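Long-range contact in conserved protein (Methanothermobacter thermautotrophicus, PDB 3BEY), which is of unknown function but belongs to the carboxymuconolactone decarboxylase family of the AhpD-like clan, and may have peroxiredoxin activity: residues 37-42 against 69-74. Numbering follows the deposited sequence.
Sequences KLLISV and GELAEA
Leu39 meets Leu71 and Ala74, and Val42, one helical turn after Leu39, meets Leu71. The side chains that meet are aliphatic. Leu39 CG lies anti to its own carbonyl carbon (chi1 -68°). Leu39 CD2 is 4.0 Å from Leu71 CD1, and the two side chains cross obliquely. CD2 also lies 3.9 Å from the backbone O of Glu70, a van der Waals contact. Val42 crosses Leu71 at about a right angle. Its CG1 rests 4.0 Å from Leu71 CG, and its CG2 touches Leu71 CD1. That CD1 methyl therefore packs against both Leu39 and Val42. Ala74 CB points toward segment 37-42 and sits 4.0 Å from Leu39 O. The axes of segments 37-42 and 69-74 run at 53° and approach to 9.1 Å.

The polar groups bond within their own helix or outside the contact. Ser41 OG and Ser41 N hydrogen-bond to Lys37 O from opposite faces of its carbonyl plane, with OG at 2.8 Å. Glu70 turns its carboxylate to Arg35, in a salt bridge, and to Thr67 N.

Helix 51-62 packs on Val42 through His57 and on Leu71 through Ala61 and Leu62. Ile93 of a neighbouring subunit touches both residues too. The contact thus joins helix 34-47 to the start of helix 68-90 within this all-helical fold, through van der Waals packing in a buried, largely aliphatic interface.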
loop_
_atom_site.group_PDB
_atom_site.type_symbol
_atom_site.label_atom_id
_atom_site.label_comp_id
_atom_site.label_asym_id
_atom_site.label_seq_id
_atom_site.Cartn_x
_atom_site.Cartn_y
_atom_site.Cartn_z
ATOM N N LYS D 37 10.494 -5.624 19.917
ATOM C CA LYS D 37 9.861 -6.366 18.831
ATOM C C LYS D 37 8.329 -6.295 18.886
ATOM O O LYS D 37 7.665 -6.292 17.847
ATOM C CB LYS D 37 10.336 -7.818 18.842
ATOM C CG LYS D 37 11.806 -7.962 18.437
ATOM C CD LYS D 37 12.352 -9.354 18.733
ATOM C CE LYS D 37 12.462 -9.596 20.239
ATOM N NZ LYS D 37 13.075 -10.902 20.556
ATOM N N LEU D 38 7.769 -6.220 20.089
ATOM C CA LEU D 38 6.319 -6.128 20.246
ATOM C C LEU D 38 5.825 -4.756 19.787
ATOM O O LEU D 38 4.860 -4.663 19.032
ATOM C CB LEU D 38 5.913 -6.370 21.708
ATOM C CG LEU D 38 6.013 -7.825 22.181
ATOM C CD1 LEU D 38 5.810 -7.894 23.682
ATOM C CD2 LEU D 38 4.978 -8.678 21.460
ATOM N N LEU D 39 6.477 -3.695 20.251
ATOM C CA LEU D 39 6.106 -2.349 19.836
ATOM C C LEU D 39 6.262 -2.233 18.313
ATOM O O LEU D 39 5.391 -1.702 17.621
ATOM C CB LEU D 39 6.999 -1.313 20.523
ATOM C CG LEU D 39 6.834 -1.136 22.038
ATOM C CD1 LEU D 39 8.086 -0.513 22.610
ATOM C CD2 LEU D 39 5.585 -0.277 22.327
ATOM N N ILE D 40 7.371 -2.737 17.790
ATOM C CA ILE D 40 7.605 -2.675 16.359
ATOM C C ILE D 40 6.512 -3.406 15.572
ATOM O O ILE D 40 6.062 -2.908 14.542
ATOM C CB ILE D 40 9.002 -3.242 16.014
ATOM C CG1 ILE D 40 10.074 -2.304 16.569
ATOM C CG2 ILE D 40 9.188 -3.361 14.505
ATOM C CD1 ILE D 40 11.444 -2.903 16.527
ATOM N N SER D 41 6.081 -4.570 16.069
ATOM C CA SER D 41 5.036 -5.359 15.411
ATOM C C SER D 41 3.724 -4.609 15.342
ATOM O O SER D 41 2.988 -4.712 14.359
ATOM C CB SER D 41 4.772 -6.668 16.150
ATOM O OG SER D 41 5.868 -7.545 16.072
ATOM N N VAL D 42 3.414 -3.875 16.398
ATOM C CA VAL D 42 2.175 -3.138 16.419
ATOM C C VAL D 42 2.256 -1.959 15.456
ATOM O O VAL D 42 1.404 -1.813 14.579
ATOM C CB VAL D 42 1.844 -2.649 17.848
ATOM C CG1 VAL D 42 0.645 -1.700 17.815
ATOM C CG2 VAL D 42 1.547 -3.845 18.741
ATOM N N GLY D 69 -0.827 3.181 26.196
ATOM C CA GLY D 69 -0.220 4.480 25.982
ATOM C C GLY D 69 1.049 4.384 25.164
ATOM O O GLY D 69 1.284 5.189 24.262
ATOM N N GLU D 70 1.881 3.400 25.480
ATOM C CA GLU D 70 3.122 3.220 24.753
ATOM C C GLU D 70 2.792 2.701 23.359
ATOM O O GLU D 70 3.479 2.997 22.388
ATOM C CB GLU D 70 4.023 2.243 25.509
ATOM C CG GLU D 70 4.438 2.769 26.887
ATOM C CD GLU D 70 5.072 1.705 27.777
ATOM O OE1 GLU D 70 4.378 0.718 28.114
ATOM O OE2 GLU D 70 6.264 1.861 28.139
ATOM N N LEU D 71 1.714 1.936 23.272
ATOM C CA LEU D 71 1.270 1.373 22.016
ATOM C C LEU D 71 0.747 2.473 21.084
ATOM O O LEU D 71 1.006 2.456 19.877
ATOM C CB LEU D 71 0.181 0.343 22.293
ATOM C CG LEU D 71 0.409 -1.086 21.807
ATOM C CD1 LEU D 71 1.837 -1.538 22.089
ATOM C CD2 LEU D 71 -0.600 -1.996 22.495
ATOM N N ALA D 72 0.018 3.435 21.649
ATOM C CA ALA D 72 -0.527 4.530 20.855
ATOM C C ALA D 72 0.593 5.379 20.268
ATOM O O ALA D 72 0.434 5.975 19.203
ATOM C CB ALA D 72 -1.444 5.393 21.702
ATOM N N GLU D 73 1.721 5.436 20.974
ATOM C CA GLU D 73 2.883 6.201 20.528
ATOM C C GLU D 73 3.555 5.464 19.383
ATOM O O GLU D 73 4.088 6.084 18.468
ATOM C CB GLU D 73 3.869 6.384 21.683
ATOM C CG GLU D 73 5.265 6.855 21.275
ATOM C CD GLU D 73 5.270 8.203 20.563
ATOM O OE1 GLU D 73 4.194 8.834 20.437
ATOM O OE2 GLU D 73 6.363 8.625 20.128
ATOM N N ALA D 74 3.528 4.137 19.450
ATOM C CA ALA D 74 4.105 3.301 18.413
ATOM C C ALA D 74 3.335 3.563 17.127
ATOM O O ALA D 74 3.924 3.712 16.064
ATOM C CB ALA D 74 3.995 1.829 18.798
#